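Local coordinates for protein ebony (Drosophila melanogaster, PDB 6DYM) that probably forms, as the C-terminal condensation domain of the nonribosomal peptide synthetase Ebony, the amide bond joining beta-alanine to biogenic amines such as dopamine and histamine, at residues 22-26 with 39-45; 71-75 with 125-131; 2-6 with 138-142. Where two conformers were deposited one is given. Numbering follows the deposited sequence.

Contact 1: 22-26 with 39-45; sequences VASFY and VLRTDYS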
ATOM      1  N   VAL A  22       0.842   6.013   9.925  1.00 35.14           N
ATOM      2  CA  VAL A  22       0.903   5.414  11.258  1.00 40.70           C
ATOM      3  C   VAL A  22      -0.502   5.170  11.792  1.00 47.56           C
ATOM      4  O   VAL A  22      -0.816   4.086  12.297  1.00 52.16           O
ATOM      5  CB  VAL A  22       1.725   6.303  12.211  1.00 43.49           C
ATOM      6  CG1 VAL A  22       1.512   5.881  13.661  1.00 42.53           C
ATOM      7  CG2 VAL A  22       3.198   6.246  11.850  1.00 37.13           C
ATOM      8  N   ALA A  23      -1.375   6.174  11.676  1.00 44.77           N
ATOM      9  CA  ALA A  23      -2.750   6.010  12.138  1.00 43.59           C
ATOM     10  C   ALA A  23      -3.484   4.946  11.331  1.00 49.61           C
ATOM     11  O   ALA A  23      -4.247   4.151  11.891  1.00 53.84           O
ATOM     12  CB  ALA A  23      -3.491   7.343  12.061  1.00 44.16           C
ATOM     13  N   SER A  24      -3.259   4.910  10.015  1.00 43.51           N
ATOM     14  CA  SER A  24      -4.011   3.997   9.162  1.00 50.87           C
ATOM     15  C   SER A  24      -3.580   2.549   9.354  1.00 49.89           C
ATOM     16  O   SER A  24      -4.397   1.637   9.177  1.00 48.42           O
ATOM     17  CB  SER A  24      -3.866   4.408   7.696  1.00 44.40           C
ATOM     18  OG  SER A  24      -4.093   3.313   6.828  1.00 57.29           O
ATOM     19  N   PHE A  25      -2.319   2.308   9.712  1.00 46.93           N
ATOM     20  CA  PHE A  25      -1.817   0.942   9.827  1.00 53.81           C
ATOM     21  C   PHE A  25      -1.759   0.450  11.268  1.00 54.08           C
ATOM     22  O   PHE A  25      -2.296  -0.619  11.569  1.00 49.25           O
ATOM     23  CB  PHE A  25      -0.426   0.811   9.184  1.00 50.08           C
ATOM     24  CG  PHE A  25      -0.410   1.045   7.694  1.00 55.23           C
ATOM     25  CD1 PHE A  25      -1.589   1.175   6.973  1.00 60.77           C
ATOM     26  CD2 PHE A  25       0.794   1.122   7.011  1.00 60.15           C
ATOM     27  CE1 PHE A  25      -1.569   1.394   5.603  1.00 54.99           C
ATOM     28  CE2 PHE A  25       0.822   1.338   5.638  1.00 63.01           C
ATOM     29  CZ  PHE A  25      -0.363   1.475   4.935  1.00 53.92           C
ATOM     30  N   TYR A  26      -1.128   1.214  12.162  1.00 54.61           N
ATOM     31  CA  TYR A  26      -0.830   0.732  13.508  1.00 57.97           C
ATOM     32  C   TYR A  26      -2.090   0.240  14.208  1.00 58.94           C
ATOM     33  O   TYR A  26      -3.075   0.977  14.316  1.00 53.80           O
ATOM     34  CB  TYR A  26      -0.171   1.835  14.333  1.00 57.18           C
ATOM     35  CG  TYR A  26       0.007   1.464  15.785  1.00 59.83           C
ATOM     36  CD1 TYR A  26       1.049   0.638  16.184  1.00 58.06           C
ATOM     37  CD2 TYR A  26      -0.870   1.933  16.756  1.00 58.43           C
ATOM     38  CE1 TYR A  26       1.216   0.292  17.513  1.00 59.42           C
ATOM     39  CE2 TYR A  26      -0.714   1.591  18.084  1.00 58.55           C
ATOM     40  CZ  TYR A  26       0.332   0.772  18.458  1.00 62.26           C
ATOM     41  OH  TYR A  26       0.489   0.431  19.782  1.00 70.03           O
ATOM     42  N   VAL A  39       5.032  -4.755  17.887  1.00 55.60           N
ATOM     43  CA  VAL A  39       4.917  -3.836  16.762  1.00 59.33           C
ATOM     44  C   VAL A  39       4.634  -2.448  17.323  1.00 51.74           C
ATOM     45  O   VAL A  39       3.687  -2.261  18.101  1.00 50.98           O
ATOM     46  CB  VAL A  39       3.846  -4.289  15.753  1.00 61.32           C
ATOM     47  CG1 VAL A  39       2.470  -4.442  16.414  1.00 61.40           C
ATOM     48  CG2 VAL A  39       3.792  -3.327  14.572  1.00 50.23           C
ATOM     49  N   LEU A  40       5.480  -1.486  16.959  1.00 53.17           N
ATOM     50  CA  LEU A  40       5.397  -0.122  17.458  1.00 48.09           C
ATOM     51  C   LEU A  40       5.121   0.836  16.307  1.00 46.87           C
ATOM     52  O   LEU A  40       5.403   0.540  15.143  1.00 44.65           O
ATOM     53  CB  LEU A  40       6.692   0.288  18.176  1.00 46.10           C
ATOM     54  CG  LEU A  40       7.393  -0.787  19.010  1.00 45.03           C
ATOM     55  CD1 LEU A  40       8.728  -0.279  19.529  1.00 45.03           C
ATOM     56  CD2 LEU A  40       6.505  -1.244  20.155  1.00 41.69           C
ATOM     57  N   ARG A  41       4.564   2.002  16.654  1.00 50.19           N
ATOM     58  CA  ARG A  41       4.299   3.025  15.646  1.00 41.89           C
ATOM     59  C   ARG A  41       5.571   3.425  14.917  1.00 49.07           C
ATOM     60  O   ARG A  41       5.551   3.667  13.704  1.00 48.56           O
ATOM     61  CB  ARG A  41       3.667   4.256  16.291  1.00 52.89           C
ATOM     62  CG  ARG A  41       2.398   3.991  17.071  1.00 53.27           C
ATOM     63  CD  ARG A  41       2.042   5.212  17.898  1.00 54.44           C
ATOM     64  NE  ARG A  41       1.143   4.892  19.001  1.00 62.64           N
ATOM     65  CZ  ARG A  41      -0.175   5.039  18.944  1.00 69.90           C
ATOM     66  NH1 ARG A  41      -0.743   5.496  17.835  1.00 64.73           N
ATOM     67  NH2 ARG A  41      -0.926   4.728  19.993  1.00 69.74           N
ATOM     68  N   THR A  42       6.693   3.502  15.641  1.00 45.32           N
ATOM     69  CA  THR A  42       7.943   3.925  15.022  1.00 45.68           C
ATOM     70  C   THR A  42       8.440   2.927  13.987  1.00 41.72           C
ATOM     71  O   THR A  42       9.269   3.290  13.146  1.00 41.51           O
ATOM     72  CB  THR A  42       9.023   4.158  16.088  1.00 44.18           C
ATOM     73  OG1 THR A  42       9.335   2.920  16.744  1.00 45.33           O
ATOM     74  CG2 THR A  42       8.542   5.175  17.115  1.00 40.07           C
ATOM     75  N   ASP A  43       7.954   1.684  14.019  1.00 41.45           N
ATOM     76  CA  ASP A  43       8.332   0.728  12.982  1.00 41.42           C
ATOM     77  C   ASP A  43       7.877   1.207  11.610  1.00 34.60           C
ATOM     78  O   ASP A  43       8.589   1.037  10.614  1.00 42.51           O
ATOM     79  CB  ASP A  43       7.750  -0.652  13.295  1.00 41.68           C
ATOM     80  CG  ASP A  43       8.213  -1.192  14.640  1.00 50.95           C
ATOM     81  OD1 ASP A  43       9.396  -0.985  14.985  1.00 50.23           O
ATOM     82  OD2 ASP A  43       7.402  -1.830  15.349  1.00 50.84           O
ATOM     83  N   TYR A  44       6.698   1.828  11.539  1.00 41.40           N
ATOM     84  CA  TYR A  44       6.225   2.369  10.270  1.00 42.87           C
ATOM     85  C   TYR A  44       6.952   3.660   9.911  1.00 39.63           C
ATOM     86  O   TYR A  44       7.397   3.833   8.771  1.00 38.67           O
ATOM     87  CB  TYR A  44       4.717   2.606  10.330  1.00 37.64           C
ATOM     88  CG  TYR A  44       3.896   1.366  10.605  1.00 49.52           C
ATOM     89  CD1 TYR A  44       3.640   0.436   9.601  1.00 45.58           C
ATOM     90  CD2 TYR A  44       3.368   1.131  11.868  1.00 50.86           C
ATOM     91  CE1 TYR A  44       2.880  -0.697   9.854  1.00 40.43           C
ATOM     92  CE2 TYR A  44       2.612   0.005  12.130  1.00 54.81           C
ATOM     93  CZ  TYR A  44       2.370  -0.904  11.122  1.00 51.69           C
ATOM     94  OH  TYR A  44       1.612  -2.021  11.392  1.00 51.25           O
ATOM     95  N   SER A  45       7.080   4.580  10.870  1.00 42.38           N
ATOM     96  CA  SER A  45       7.707   5.863  10.570  1.00 42.52           C
ATOM     97  C   SER A  45       9.189   5.711  10.250  1.00 39.88           C
ATOM     98  O   SER A  45       9.723   6.473   9.434  1.00 36.15           O
ATOM     99  CB  SER A  45       7.499   6.837  11.731  1.00 35.85           C
ATOM    100  OG  SER A  45       8.092   6.355  12.924  1.00 40.43           O
TER

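Contact 2: 71-75 with 125-131; sequences RIIGT and MGTAEKL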
ATOM      1  N   ARG A  71      -6.347  20.800   3.922  1.00 34.16           N
ATOM      2  CA  ARG A  71      -5.553  19.868   4.708  1.00 37.61           C
ATOM      3  C   ARG A  71      -5.499  18.502   4.029  1.00 31.68           C
ATOM      4  O   ARG A  71      -6.407  18.124   3.281  1.00 29.76           O
ATOM      5  CB  ARG A  71      -6.110  19.725   6.126  1.00 40.98           C
ATOM      6  CG  ARG A  71      -6.073  21.018   6.922  1.00 44.90           C
ATOM      7  CD  ARG A  71      -6.409  20.791   8.386  1.00 46.47           C
ATOM      8  NE  ARG A  71      -6.410  22.046   9.132  1.00 50.54           N
ATOM      9  CZ  ARG A  71      -7.043  22.230  10.285  1.00 50.22           C
ATOM     10  NH1 ARG A  71      -7.732  21.236  10.831  1.00 43.24           N
ATOM     11  NH2 ARG A  71      -6.989  23.409  10.894  1.00 48.91           N
ATOM     12  N   ILE A  72      -4.427  17.762   4.306  1.00 32.33           N
ATOM     13  CA  ILE A  72      -4.213  16.452   3.699  1.00 28.70           C
ATOM     14  C   ILE A  72      -5.083  15.423   4.409  1.00 24.88           C
ATOM     15  O   ILE A  72      -5.049  15.309   5.640  1.00 26.39           O
ATOM     16  CB  ILE A  72      -2.725  16.060   3.762  1.00 30.49           C
ATOM     17  CG1 ILE A  72      -1.883  16.998   2.891  1.00 30.34           C
ATOM     18  CG2 ILE A  72      -2.529  14.614   3.320  1.00 24.47           C
ATOM     19  CD1 ILE A  72      -0.395  16.697   2.928  1.00 31.71           C
ATOM     20  N   ILE A  73      -5.862  14.666   3.635  1.00 24.81           N
ATOM     21  CA  ILE A  73      -6.744  13.639   4.179  1.00 19.15           C
ATOM     22  C   ILE A  73      -6.403  12.246   3.681  1.00 23.76           C
ATOM     23  O   ILE A  73      -7.025  11.277   4.130  1.00 25.33           O
ATOM     24  CB  ILE A  73      -8.229  13.947   3.893  1.00 23.65           C
ATOM     25  CG1 ILE A  73      -8.492  13.976   2.387  1.00 23.10           C
ATOM     26  CG2 ILE A  73      -8.649  15.262   4.539  1.00 25.09           C
ATOM     27  CD1 ILE A  73      -9.964  13.908   2.031  1.00 26.08           C
ATOM     28  N   GLY A  74      -5.451  12.107   2.767  1.00 24.44           N
ATOM     29  CA  GLY A  74      -5.091  10.787   2.271  1.00 24.52           C
ATOM     30  C   GLY A  74      -3.789  10.839   1.505  1.00 24.87           C
ATOM     31  O   GLY A  74      -3.303  11.912   1.134  1.00 21.27           O
ATOM     32  N   THR A  75      -3.222   9.656   1.267  1.00 20.64           N
ATOM     33  CA  THR A  75      -1.979   9.611   0.513  1.00 23.78           C
ATOM     34  C   THR A  75      -1.836   8.258  -0.173  1.00 23.90           C
ATOM     35  O   THR A  75      -2.279   7.228   0.344  1.00 22.38           O
ATOM     36  CB  THR A  75      -0.758   9.900   1.404  1.00 25.22           C
ATOM     37  OG1 THR A  75       0.397  10.083   0.576  1.00 26.48           O
ATOM     38  CG2 THR A  75      -0.495   8.755   2.387  1.00 25.01           C
ATOM     39  N   MET A 125      -1.399   2.961   0.808  1.00 30.80           N
ATOM     40  CA  MET A 125      -2.522   3.879   0.677  1.00 28.74           C
ATOM     41  C   MET A 125      -3.103   4.084   2.066  1.00 40.12           C
ATOM     42  O   MET A 125      -3.289   3.112   2.805  1.00 43.26           O
ATOM     43  CB  MET A 125      -3.590   3.327  -0.274  1.00 36.66           C
ATOM     44  CG  MET A 125      -4.289   4.374  -1.119  1.00 41.77           C
ATOM     45  SD  MET A 125      -5.394   3.656  -2.358  1.00 46.46           S
ATOM     46  CE  MET A 125      -4.497   3.956  -3.879  1.00 32.03           C
ATOM     47  N   GLY A 126      -3.372   5.328   2.429  1.00 26.96           N
ATOM     48  CA  GLY A 126      -3.905   5.623   3.749  1.00 25.94           C
ATOM     49  C   GLY A 126      -4.765   6.865   3.725  1.00 29.74           C
ATOM     50  O   GLY A 126      -4.615   7.730   2.857  1.00 25.39           O
ATOM     51  N   THR A 127      -5.683   6.945   4.686  1.00 26.03           N
ATOM     52  CA  THR A 127      -6.548   8.103   4.866  1.00 31.25           C
ATOM     53  C   THR A 127      -6.467   8.565   6.312  1.00 24.98           C
ATOM     54  O   THR A 127      -6.187   7.770   7.213  1.00 26.34           O
ATOM     55  CB  THR A 127      -8.006   7.788   4.533  1.00 27.98           C
ATOM     56  OG1 THR A 127      -8.443   6.705   5.361  1.00 30.36           O
ATOM     57  CG2 THR A 127      -8.169   7.416   3.071  1.00 27.20           C
ATOM     58  N   ALA A 128      -6.743   9.850   6.525  1.00 25.08           N
ATOM     59  CA  ALA A 128      -6.645  10.436   7.856  1.00 25.45           C
ATOM     60  C   ALA A 128      -7.627   9.777   8.825  1.00 32.13           C
ATOM     61  O   ALA A 128      -8.711   9.328   8.443  1.00 30.86           O
ATOM     62  CB  ALA A 128      -6.897  11.944   7.790  1.00 26.62           C
ATOM     63  N   GLU A 129      -7.230   9.742  10.102  1.00 34.32           N
ATOM     64  CA  GLU A 129      -7.986   9.023  11.127  1.00 40.55           C
ATOM     65  C   GLU A 129      -9.394   9.577  11.322  1.00 38.26           C
ATOM     66  O   GLU A 129     -10.315   8.822  11.657  1.00 42.38           O
ATOM     67  CB  GLU A 129      -7.228   9.072  12.456  1.00 41.04           C
ATOM     68  CG  GLU A 129      -7.076   7.730  13.152  1.00 54.89           C
ATOM     69  CD  GLU A 129      -6.285   7.824  14.449  1.00 71.28           C
ATOM     70  OE1 GLU A 129      -5.530   8.808  14.624  1.00 62.99           O
ATOM     71  OE2 GLU A 129      -6.421   6.909  15.294  1.00 69.07           O
ATOM     72  N   LYS A 130      -9.583  10.879  11.138  1.00 30.75           N
ATOM     73  CA  LYS A 130     -10.828  11.543  11.498  1.00 43.26           C
ATOM     74  C   LYS A 130     -11.894  11.456  10.413  1.00 41.35           C
ATOM     75  O   LYS A 130     -12.992  11.989  10.605  1.00 40.14           O
ATOM     76  CB  LYS A 130     -10.578  13.021  11.834  1.00 35.82           C
ATOM     77  CG  LYS A 130      -9.776  13.310  13.115  1.00 47.42           C
ATOM     78  CD  LYS A 130      -8.322  12.844  13.048  1.00 62.82           C
ATOM     79  CE  LYS A 130      -7.631  13.360  11.788  1.00 48.61           C
ATOM     80  NZ  LYS A 130      -6.482  12.502  11.396  1.00 51.28           N
ATOM     81  N   LEU A 131     -11.606  10.816   9.283  1.00 36.92           N
ATOM     82  CA  LEU A 131     -12.600  10.706   8.226  1.00 35.71           C
ATOM     83  C   LEU A 131     -13.744   9.802   8.673  1.00 35.15           C
ATOM     84  O   LEU A 131     -13.511   8.710   9.200  1.00 34.58           O
ATOM     85  CB  LEU A 131     -11.959  10.162   6.948  1.00 32.81           C
ATOM     86  CG  LEU A 131     -10.845  11.001   6.312  1.00 32.11           C
ATOM     87  CD1 LEU A 131     -10.487  10.478   4.926  1.00 25.55           C
ATOM     88  CD2 LEU A 131     -11.251  12.468   6.235  1.00 34.18           C
TER

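Contact 3: 2-6 with 138-142; sequences LKMEA and ACMHF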
ATOM      1  N   LEU A   2     -17.570  16.114  -0.296  1.00 43.36           N
ATOM      2  CA  LEU A   2     -16.130  16.240  -0.105  1.00 43.38           C
ATOM      3  C   LEU A   2     -15.461  16.586  -1.431  1.00 36.86           C
ATOM      4  O   LEU A   2     -15.618  15.863  -2.419  1.00 44.27           O
ATOM      5  CB  LEU A   2     -15.562  14.944   0.467  1.00 39.85           C
ATOM      6  CG  LEU A   2     -14.077  14.944   0.835  1.00 34.15           C
ATOM      7  CD1 LEU A   2     -13.754  16.068   1.802  1.00 33.17           C
ATOM      8  CD2 LEU A   2     -13.689  13.595   1.428  1.00 32.00           C
ATOM      9  N   LYS A   3     -14.720  17.689  -1.456  1.00 35.61           N
ATOM     10  CA  LYS A   3     -14.000  18.129  -2.644  1.00 40.50           C
ATOM     11  C   LYS A   3     -12.511  17.893  -2.432  1.00 31.40           C
ATOM     12  O   LYS A   3     -11.952  18.319  -1.417  1.00 33.35           O
ATOM     13  CB  LYS A   3     -14.273  19.606  -2.937  1.00 46.45           C
ATOM     14  CG  LYS A   3     -15.744  19.936  -3.129  1.00 47.98           C
ATOM     15  CD  LYS A   3     -16.220  19.584  -4.529  1.00 51.77           C
ATOM     16  CE  LYS A   3     -17.445  20.400  -4.905  1.00 55.78           C
ATOM     17  NZ  LYS A   3     -17.648  20.463  -6.376  1.00 61.34           N
ATOM     18  N   MET A   4     -11.870  17.227  -3.390  1.00 28.25           N
ATOM     19  CA  MET A   4     -10.513  16.740  -3.208  1.00 31.61           C
ATOM     20  C   MET A   4      -9.626  17.133  -4.379  1.00 30.10           C
ATOM     21  O   MET A   4     -10.090  17.336  -5.502  1.00 30.88           O
ATOM     22  CB  MET A   4     -10.487  15.215  -3.040  1.00 25.79           C
ATOM     23  CG  MET A   4     -10.941  14.741  -1.674  1.00 30.75           C
ATOM     24  SD  MET A   4     -11.269  12.972  -1.666  1.00 27.10           S
ATOM     25  CE  MET A   4     -12.742  12.897  -2.680  1.00 23.12           C
ATOM     26  N   GLU A   5      -8.327  17.207  -4.102  1.00 28.29           N
ATOM     27  CA  GLU A   5      -7.332  17.474  -5.130  1.00 29.86           C
ATOM     28  C   GLU A   5      -6.092  16.636  -4.862  1.00 24.10           C
ATOM     29  O   GLU A   5      -5.626  16.562  -3.721  1.00 22.99           O
ATOM     30  CB  GLU A   5      -6.966  18.956  -5.171  1.00 23.85           C
ATOM     31  CG  GLU A   5      -5.867  19.279  -6.160  1.00 29.96           C
ATOM     32  CD  GLU A   5      -5.435  20.732  -6.093  1.00 43.59           C
ATOM     33  OE1 GLU A   5      -5.902  21.455  -5.185  1.00 42.72           O
ATOM     34  OE2 GLU A   5      -4.622  21.146  -6.945  1.00 43.60           O
ATOM     35  N   ALA A   6      -5.560  16.020  -5.912  1.00 25.85           N
ATOM     36  CA  ALA A   6      -4.343  15.225  -5.818  1.00 29.07           C
ATOM     37  C   ALA A   6      -3.137  16.103  -6.117  1.00 30.34           C
ATOM     38  O   ALA A   6      -3.082  16.754  -7.165  1.00 32.71           O
ATOM     39  CB  ALA A   6      -4.390  14.047  -6.793  1.00 25.68           C
ATOM     40  N   ALA A 138     -15.148   8.027  -0.083  1.00 24.19           N
ATOM     41  CA  ALA A 138     -14.911   9.008  -1.139  1.00 30.19           C
ATOM     42  C   ALA A 138     -13.420   9.172  -1.416  1.00 20.11           C
ATOM     43  O   ALA A 138     -12.998   9.216  -2.577  1.00 27.02           O
ATOM     44  CB  ALA A 138     -15.537  10.352  -0.764  1.00 21.75           C
ATOM     45  N   CYS A 139     -12.606   9.263  -0.361  1.00 21.20           N
ATOM     46  CA  CYS A 139     -11.171   9.440  -0.558  1.00 26.15           C
ATOM     47  C   CYS A 139     -10.553   8.217  -1.232  1.00 21.58           C
ATOM     48  O   CYS A 139      -9.722   8.356  -2.137  1.00 22.45           O
ATOM     49  CB  CYS A 139     -10.490   9.734   0.780  1.00 23.12           C
ATOM     50  SG  CYS A 139      -8.783  10.330   0.638  1.00 25.36           S
ATOM     51  N   MET A 140     -10.969   7.012  -0.830  1.00 23.23           N
ATOM     52  CA  MET A 140     -10.438   5.802  -1.455  0.66 25.17           C
ATOM     53  C   MET A 140     -10.776   5.756  -2.940  1.00 24.32           C
ATOM     54  O   MET A 140      -9.908   5.461  -3.773  1.00 23.82           O
ATOM     55  CB  MET A 140     -10.977   4.560  -0.742  0.66 26.21           C
ATOM     56  CG  MET A 140     -10.428   4.364   0.665  0.66 27.73           C
ATOM     57  SD  MET A 140      -8.638   4.115   0.692  0.66 28.41           S
ATOM     58  CE  MET A 140      -8.542   2.365   0.315  0.66 31.37           C
ATOM     59  N   HIS A 141     -12.037   6.040  -3.293  1.00 19.76           N
ATOM     60  CA  HIS A 141     -12.414   6.099  -4.705  1.00 22.24           C
ATOM     61  C   HIS A 141     -11.564   7.123  -5.451  1.00 26.07           C
ATOM     62  O   HIS A 141     -11.132   6.884  -6.585  1.00 25.84           O
ATOM     63  CB  HIS A 141     -13.903   6.445  -4.851  1.00 21.93           C
ATOM     64  CG  HIS A 141     -14.828   5.265  -4.728  1.00 24.64           C
ATOM     65  ND1 HIS A 141     -14.875   4.251  -5.659  1.00 21.49           N
ATOM     66  CD2 HIS A 141     -15.754   4.954  -3.790  1.00 28.88           C
ATOM     67  CE1 HIS A 141     -15.779   3.358  -5.294  1.00 24.63           C
ATOM     68  NE2 HIS A 141     -16.326   3.761  -4.161  1.00 22.81           N
ATOM     69  N   PHE A 142     -11.304   8.270  -4.819  1.00 20.01           N
ATOM     70  CA  PHE A 142     -10.539   9.331  -5.469  1.00 26.77           C
ATOM     71  C   PHE A 142      -9.093   8.909  -5.700  1.00 23.74           C
ATOM     72  O   PHE A 142      -8.539   9.112  -6.786  1.00 23.46           O
ATOM     73  CB  PHE A 142     -10.608  10.602  -4.617  1.00 25.25           C
ATOM     74  CG  PHE A 142      -9.949  11.798  -5.242  1.00 26.55           C
ATOM     75  CD1 PHE A 142     -10.631  12.587  -6.156  1.00 25.00           C
ATOM     76  CD2 PHE A 142      -8.653  12.149  -4.900  1.00 28.26           C
ATOM     77  CE1 PHE A 142     -10.025  13.696  -6.726  1.00 29.67           C
ATOM     78  CE2 PHE A 142      -8.041  13.257  -5.465  1.00 31.17           C
ATOM     79  CZ  PHE A 142      -8.726  14.031  -6.378  1.00 29.77           C
TER

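Contact 1: 22-26 with 39-45
Helix 14-25 ends where Tyr26 leaves helical phi/psi (-55/125), and just there its backbone comes nearest to segment 39-45: the CA atoms of Tyr26 and Arg41 are 6.0 Å apart. No hydrogen bond joins the segments. Within 39-45, Leu40 N donates a hydrogen bond to Asp43 OD2 at 2.5 Å, with an N-H...acceptor angle of 171°.

Tyr44 and Tyr26 organise the side chains. Phe25 CB sits over the Tyr44 ring, 4.0 Å from its centroid and 23° off the normal, while the Phe25 ring turns an edge to the same ring in an offset edge-to-face pair (centroids 5.8 Å, planes at 64°). The Tyr26 ring receives Arg41 CG over one face, 3.6 Å from the centroid and 9° off the normal; Tyr26 CE2 also lies 3.6 Å from Arg41 CZ, over the guanidinium plane. Val22 CG1 meets Arg41 CB at 3.8 Å, and Val22 CG2 meets Tyr44 CB at 4.2 Å. Tyr44 OH is hydrogen-bonded to Glu32, outside the two segments.

In this acetyltransferase-like (GNAT) fold the two helices link the first two strands. With 424 Å² buried and no hydrogen bond across, aromatic and aliphatic surfaces hold the pair, Arg41 contributing both methylenes and its guanidinium face.

Contact 2: 71-75 with 125-131
A classic beta bulge distorts strand 71-80: Ile73 and Gly74 both face Val64 of the neighbouring strand 62-66, and Ile73 carries the matching backbone angles (-119/-5). On the other edge, segment 71-75 runs antiparallel to 125-127 (axes 4.7 Å apart, 156°). Gly74 and Thr127 form a non-hydrogen-bonded pair with CA atoms only 4.0 Å apart, and Gly74 CA approaches Gly126 O to 3.1 Å in a CA-H...O contact. Thr75 and Gly126 make the hydrogen-bonded pair, with Thr75 N to Gly126 O at 2.9 Å and Gly126 N to Thr75 O at 3.0 Å. Ala128 N adds a hydrogen bond to Ile73 O (2.8 Å, 161°).

From Ala128 a type I turn runs to Leu131, whose CD2 packs on Ile73 CB at 4.1 Å. In GNAT enzymes this link between strand and helix cradles the coenzyme A pyrophosphate; whether it acts likewise here is unsettled. Chemically, main-chain hydrogen bonds fix the pairing, while Leu131 packs the turn against Ile73.

Contact 3: 2-6 with 138-142
The contacts to the Phe142 ring come first. Met4 CB lies almost squarely over it, 3.8 Å from its centroid and 3° off the normal, a CH-pi contact; Met4 SD, 4.6 Å from that centroid and 34° off the normal, adds an oblique Met-aromatic contact. The ring also reaches the strand backbone: Phe142 CZ is 3.7 Å from Met4 O, and Phe142 CE2 is 3.7 Å from Ala6 N, which sits at the ring edge.

Apolar contacts extend the interface in both directions. Met4 CE touches Phe142 CB at 3.7 Å and Ala138 CB at 4.2 Å, and Met4 SD lies 4.1 Å from Cys139 CB. Leu2 CD2 meets Ala138 CB at 4.3 Å, while Ala6 CB meets Phe142 CE2 at 4.0 Å. Hydrogen bonds across the segments are absent: the axes of strand 4-6 and helix segment 138-142 pass 10.0 Å apart, with a signed crossing angle of -33°, a gap bridged by side chains.

A calcium ion lies about 4 Å from the Leu2 side chain. Strand 4-8 is outermost in the sheet, and backbone hydrogen bonding joins Glu5 to Tyr65 of strand 62-66. Helix 133-153 spans several strands: Phe142 touches Val64 of strand 62-66, Cys139 touches Ile73 of strand 71-80, and Met140 and His141 pack on helix 166-174.

From the N terminus, strand 4-8 opens contact 3, which closes only when helix 133-153 returns over it, 132 residues later. Contacts 1 and 2 are both nested inside that long loop. Contact 1 closes first, bringing helix 41-58 back against the end of helix 14-25; contact 2 follows in series, pairing strands 71-80 and 119-127. No loops cross. Contacts 1 and 2 touch where Phe25 CE1 lies 3.7 Å from Met125 O. Contacts 2 and 3 meet at Ile73 CD1, 3.8 Å from Leu2 CD2, and at Thr127 CG2, 3.8 Å from Cys139 SG. Contacts 1 and 3 stay about 8 Å apart at their nearest atoms, joined indirectly by the sheet of contact 2.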